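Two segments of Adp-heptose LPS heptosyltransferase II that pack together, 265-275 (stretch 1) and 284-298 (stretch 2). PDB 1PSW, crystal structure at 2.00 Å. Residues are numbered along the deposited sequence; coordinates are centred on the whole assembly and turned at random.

Stretch 1 265-275: IVTNDSGLMHV
Stretch 2 284-298: VALYGPSSPDFTPPL

Stretch 2 enters as a β-strand beside the strand of stretch 1, the two running parallel with their axes 4.7 Å apart and 20° between their directions. Val 284 (phi/psi -119/118) pairs with Val 266 (-123/129), CA to CA 4.9 Å. Val 284 N donates to Ile 265 O at 2.9 Å, and Val 284 O accepts from Thr 267 N at 3.0 Å; the same Val 284 O lies 3.5 Å from Val 266 CA, a CA-H...O contact. Both valines are t and project to one face of the sheet.

Ala 285 (-106/121) pairs with Thr 267 (-154/164), CA to CA 5.1 Å, their side chains on the other face. Ala 285 CA approaches Thr 267 O at 3.3 Å, while Ala 285 CB touches SE of selenomethionine Met 273 at 3.6 Å. That side chain (t, t, p) reaches from the helix of stretch 1 (Met 273 -57/-48, His 274 -61/-34), offering SE and CE as apolar surface. Thr 267 OG1 (chi1 t) donates to Asn 268 O of the next residue, 2.9 Å.

Leu 286 (-96/120; m, t) returns to the valine face, Leu 286 CD1 4.2 Å from Val 266 CG1. Leu 286 N donates to Thr 267 O at 2.8 Å, 171° at the hydrogen. Past this bond the two chains part, and Asp 269 CA and Tyr 287 CA are 6.2 Å apart; water 1 fills in, accepting from Asp 269 N (3.0 Å) and donating to Leu 286 O (2.7 Å).

Tyr 287 (-114/147; chi1 -73°, chi2 75°) swings its ring back to stretch 1. Asp 269 (-74/96; t) lays CB over one ring face, 4.1 Å from the Tyr 287 centroid, a CH-pi contact. Met 273 SE approaches the ring obliquely, 3.4 Å from Tyr 287 OH.

After Gly 288 (-130/-102) and Pro 289, Ser 290 (-96/164; p) points toward the Asp 269 carboxylate, Ser 290 OG 3.0 Å from Asp 269 OD2. Pro 292 through Phe 294 make no direct contact.

Thr 295 (-128/66; p) brings the chain back. The carboxylate, an acceptor, draws protons from two waters: water 2 donates to Asp 269 OD1 (3.0 Å) and Thr 295 O (2.5 Å) and accepts from Tyr 287 OH (2.7 Å); water 3 donates to Asp 269 OD1 (2.7 Å) and joins His 274 NE2 (2.8 Å) and Thr 295 OG1 (2.7 Å). The His 274 ring (chi1 -62°, chi2 -65°) presents its edge, His 274 CE1 lying 3.1 Å from Thr 295 O.

Pro 297 (-70/119) sets CD against Met 273 CE at 3.6 Å. Water 4 accepts from Leu 298 N (2.9 Å) and lies 2.9 Å from His 274 ND1. Altogether 602 Å² is buried, both sides summed.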

# COMPACT_ATOMS: atom_id res chain seq x y z
N ILE A 265 -6.92 12.73 1.15
CA ILE A 265 -5.49 12.46 1.21
C ILE A 265 -4.80 13.01 -0.03
O ILE A 265 -5.37 12.97 -1.12
CB ILE A 265 -5.22 10.93 1.26
CG1 ILE A 265 -5.91 10.31 2.49
CG2 ILE A 265 -3.72 10.67 1.28
CD1 ILE A 265 -5.40 10.81 3.83
N VAL A 266 -3.60 13.55 0.14
CA VAL A 266 -2.81 14.05 -0.97
C VAL A 266 -1.52 13.25 -0.84
O VAL A 266 -0.92 13.20 0.24
CB VAL A 266 -2.49 15.55 -0.84
CG1 VAL A 266 -1.66 16.02 -2.02
CG2 VAL A 266 -3.77 16.35 -0.75
N THR A 267 -1.08 12.62 -1.93
CA THR A 267 0.12 11.80 -1.86
C THR A 267 0.83 11.66 -3.20
O THR A 267 0.27 11.95 -4.26
CB THR A 267 -0.25 10.37 -1.40
OG1 THR A 267 0.93 9.56 -1.36
CG2 THR A 267 -1.23 9.75 -2.38
N ASN A 268 2.08 11.22 -3.14
CA ASN A 268 2.88 10.96 -4.32
C ASN A 268 2.62 9.49 -4.65
O ASN A 268 1.86 8.81 -3.96
CB ASN A 268 4.38 11.12 -4.01
CG ASN A 268 4.72 12.45 -3.38
OD1 ASN A 268 4.36 13.51 -3.90
ND2 ASN A 268 5.43 12.40 -2.26
N ASP A 269 3.28 9.00 -5.70
CA ASP A 269 3.16 7.60 -6.09
C ASP A 269 3.97 6.83 -5.05
O ASP A 269 5.19 6.71 -5.17
CB ASP A 269 3.75 7.42 -7.50
CG ASP A 269 3.76 5.97 -7.97
OD1 ASP A 269 3.06 5.13 -7.37
OD2 ASP A 269 4.47 5.68 -8.96
N SER A 270 3.29 6.32 -4.03
CA SER A 270 3.95 5.59 -2.95
C SER A 270 3.06 4.49 -2.36
O SER A 270 1.91 4.33 -2.75
CB SER A 270 4.32 6.56 -1.84
OG SER A 270 3.15 7.05 -1.20
N GLY A 271 3.61 3.75 -1.40
CA GLY A 271 2.85 2.69 -0.76
C GLY A 271 1.60 3.15 -0.02
O GLY A 271 0.56 2.48 -0.08
N LEU A 272 1.68 4.28 0.69
CA LEU A 272 0.51 4.75 1.43
C LEU A 272 -0.63 5.14 0.51
O LEU A 272 -1.79 5.14 0.93
CB LEU A 272 0.89 5.90 2.36
CG LEU A 272 1.77 5.52 3.56
CD1 LEU A 272 2.10 6.79 4.35
CD2 LEU A 272 1.05 4.51 4.46
N MSE A 273 -0.33 5.49 -0.73
CA MSE A 273 -1.37 5.84 -1.69
C MSE A 273 -2.33 4.65 -1.77
O MSE A 273 -3.55 4.81 -1.70
CB MSE A 273 -0.77 6.09 -3.07
CG MSE A 273 -1.79 6.45 -4.16
SE MSE A 273 -0.99 6.62 -5.92
CE MSE A 273 -0.94 4.67 -6.27
N HIS A 274 -1.76 3.47 -1.93
CA HIS A 274 -2.55 2.24 -2.02
C HIS A 274 -3.39 1.98 -0.78
O HIS A 274 -4.49 1.44 -0.87
CB HIS A 274 -1.63 1.07 -2.33
CG HIS A 274 -0.93 1.21 -3.64
ND1 HIS A 274 -1.61 1.21 -4.83
CD2 HIS A 274 0.36 1.49 -3.93
CE1 HIS A 274 -0.77 1.49 -5.82
NE2 HIS A 274 0.43 1.66 -5.29
N VAL A 275 -2.86 2.37 0.38
CA VAL A 275 -3.59 2.20 1.62
C VAL A 275 -4.83 3.10 1.60
O VAL A 275 -5.94 2.64 1.88
CB VAL A 275 -2.71 2.54 2.85
CG1 VAL A 275 -3.54 2.50 4.12
CG2 VAL A 275 -1.55 1.53 2.94
N VAL A 284 -5.89 12.50 -3.93
CA VAL A 284 -5.30 13.14 -5.10
C VAL A 284 -3.87 12.60 -5.14
O VAL A 284 -3.10 12.82 -4.20
CB VAL A 284 -5.26 14.68 -4.96
CG1 VAL A 284 -4.58 15.31 -6.17
CG2 VAL A 284 -6.67 15.22 -4.82
N ALA A 285 -3.54 11.89 -6.21
CA ALA A 285 -2.22 11.30 -6.39
C ALA A 285 -1.40 12.08 -7.42
O ALA A 285 -1.80 12.22 -8.57
CB ALA A 285 -2.38 9.84 -6.81
N LEU A 286 -0.25 12.58 -6.98
CA LEU A 286 0.63 13.38 -7.82
C LEU A 286 1.75 12.59 -8.46
O LEU A 286 2.60 12.01 -7.78
CB LEU A 286 1.20 14.52 -6.98
CG LEU A 286 0.15 15.25 -6.15
CD1 LEU A 286 0.81 16.39 -5.38
CD2 LEU A 286 -0.97 15.80 -7.05
N TYR A 287 1.77 12.59 -9.79
CA TYR A 287 2.79 11.87 -10.56
C TYR A 287 3.71 12.78 -11.35
O TYR A 287 3.29 13.83 -11.84
CB TYR A 287 2.13 10.89 -11.53
CG TYR A 287 1.53 9.67 -10.89
CD1 TYR A 287 0.34 9.74 -10.17
CD2 TYR A 287 2.16 8.43 -11.01
CE1 TYR A 287 -0.22 8.60 -9.59
CE2 TYR A 287 1.61 7.29 -10.43
CZ TYR A 287 0.43 7.38 -9.73
OH TYR A 287 -0.13 6.24 -9.18
N GLY A 288 4.95 12.35 -11.48
CA GLY A 288 5.94 13.10 -12.22
C GLY A 288 6.64 12.19 -13.22
O GLY A 288 6.06 11.86 -14.26
N PRO A 289 7.87 11.73 -12.93
CA PRO A 289 8.57 10.86 -13.87
C PRO A 289 7.94 9.47 -14.04
O PRO A 289 8.10 8.85 -15.09
CB PRO A 289 9.97 10.79 -13.28
CG PRO A 289 9.71 10.86 -11.81
CD PRO A 289 8.68 11.97 -11.72
N SER A 290 7.21 9.00 -13.03
CA SER A 290 6.56 7.69 -13.11
C SER A 290 5.10 7.82 -13.55
O SER A 290 4.53 8.91 -13.51
CB SER A 290 6.61 7.00 -11.74
OG SER A 290 5.79 7.67 -10.79
N SER A 291 4.50 6.71 -13.97
CA SER A 291 3.10 6.73 -14.40
C SER A 291 2.32 5.72 -13.58
O SER A 291 2.90 4.84 -12.94
CB SER A 291 2.99 6.35 -15.88
OG SER A 291 3.20 4.96 -16.05
N PRO A 292 0.98 5.83 -13.57
CA PRO A 292 0.14 4.90 -12.81
C PRO A 292 -0.25 3.67 -13.63
O PRO A 292 -1.17 2.95 -13.26
CB PRO A 292 -1.07 5.76 -12.46
CG PRO A 292 -1.21 6.61 -13.68
CD PRO A 292 0.22 7.04 -13.95
N ASP A 293 0.47 3.43 -14.73
CA ASP A 293 0.20 2.30 -15.62
C ASP A 293 0.28 0.91 -14.98
O ASP A 293 -0.46 0.01 -15.38
CB ASP A 293 1.16 2.31 -16.82
CG ASP A 293 0.96 3.50 -17.75
OD1 ASP A 293 0.04 4.32 -17.52
OD2 ASP A 293 1.73 3.60 -18.73
N PHE A 294 1.18 0.73 -14.03
CA PHE A 294 1.40 -0.57 -13.39
C PHE A 294 0.70 -0.75 -12.05
O PHE A 294 0.07 -1.77 -11.80
CB PHE A 294 2.91 -0.81 -13.23
CG PHE A 294 3.27 -2.17 -12.69
CD1 PHE A 294 2.69 -3.32 -13.20
CD2 PHE A 294 4.22 -2.30 -11.68
CE1 PHE A 294 3.04 -4.58 -12.73
CE2 PHE A 294 4.59 -3.56 -11.20
CZ PHE A 294 3.99 -4.70 -11.72
N THR A 295 0.81 0.26 -11.19
CA THR A 295 0.20 0.22 -9.88
C THR A 295 -0.64 1.46 -9.61
O THR A 295 -0.32 2.27 -8.75
CB THR A 295 1.28 0.12 -8.79
OG1 THR A 295 2.28 1.11 -9.03
CG2 THR A 295 1.93 -1.26 -8.80
N PRO A 296 -1.74 1.62 -10.37
CA PRO A 296 -2.60 2.78 -10.17
C PRO A 296 -3.40 2.68 -8.88
O PRO A 296 -3.59 1.60 -8.33
CB PRO A 296 -3.50 2.75 -11.40
CG PRO A 296 -3.65 1.28 -11.65
CD PRO A 296 -2.24 0.76 -11.45
N PRO A 297 -3.86 3.83 -8.35
CA PRO A 297 -4.65 3.78 -7.12
C PRO A 297 -5.99 3.15 -7.47
O PRO A 297 -6.72 3.68 -8.32
CB PRO A 297 -4.75 5.25 -6.70
CG PRO A 297 -4.61 5.99 -8.00
CD PRO A 297 -3.55 5.22 -8.74
N LEU A 298 -6.31 2.02 -6.85
CA LEU A 298 -7.55 1.30 -7.15
C LEU A 298 -8.70 1.78 -6.27
O LEU A 298 -8.99 1.21 -5.23
CB LEU A 298 -7.34 -0.21 -6.96
CG LEU A 298 -6.19 -0.85 -7.75
CD1 LEU A 298 -6.03 -2.31 -7.32
CD2 LEU A 298 -6.47 -0.76 -9.23
O HOH W 1 4.90 10.67 -7.58
O HOH W 2 1.38 3.97 -9.50
O HOH W 3 2.68 2.50 -6.74
O HOH W 4 -4.51 0.82 -4.99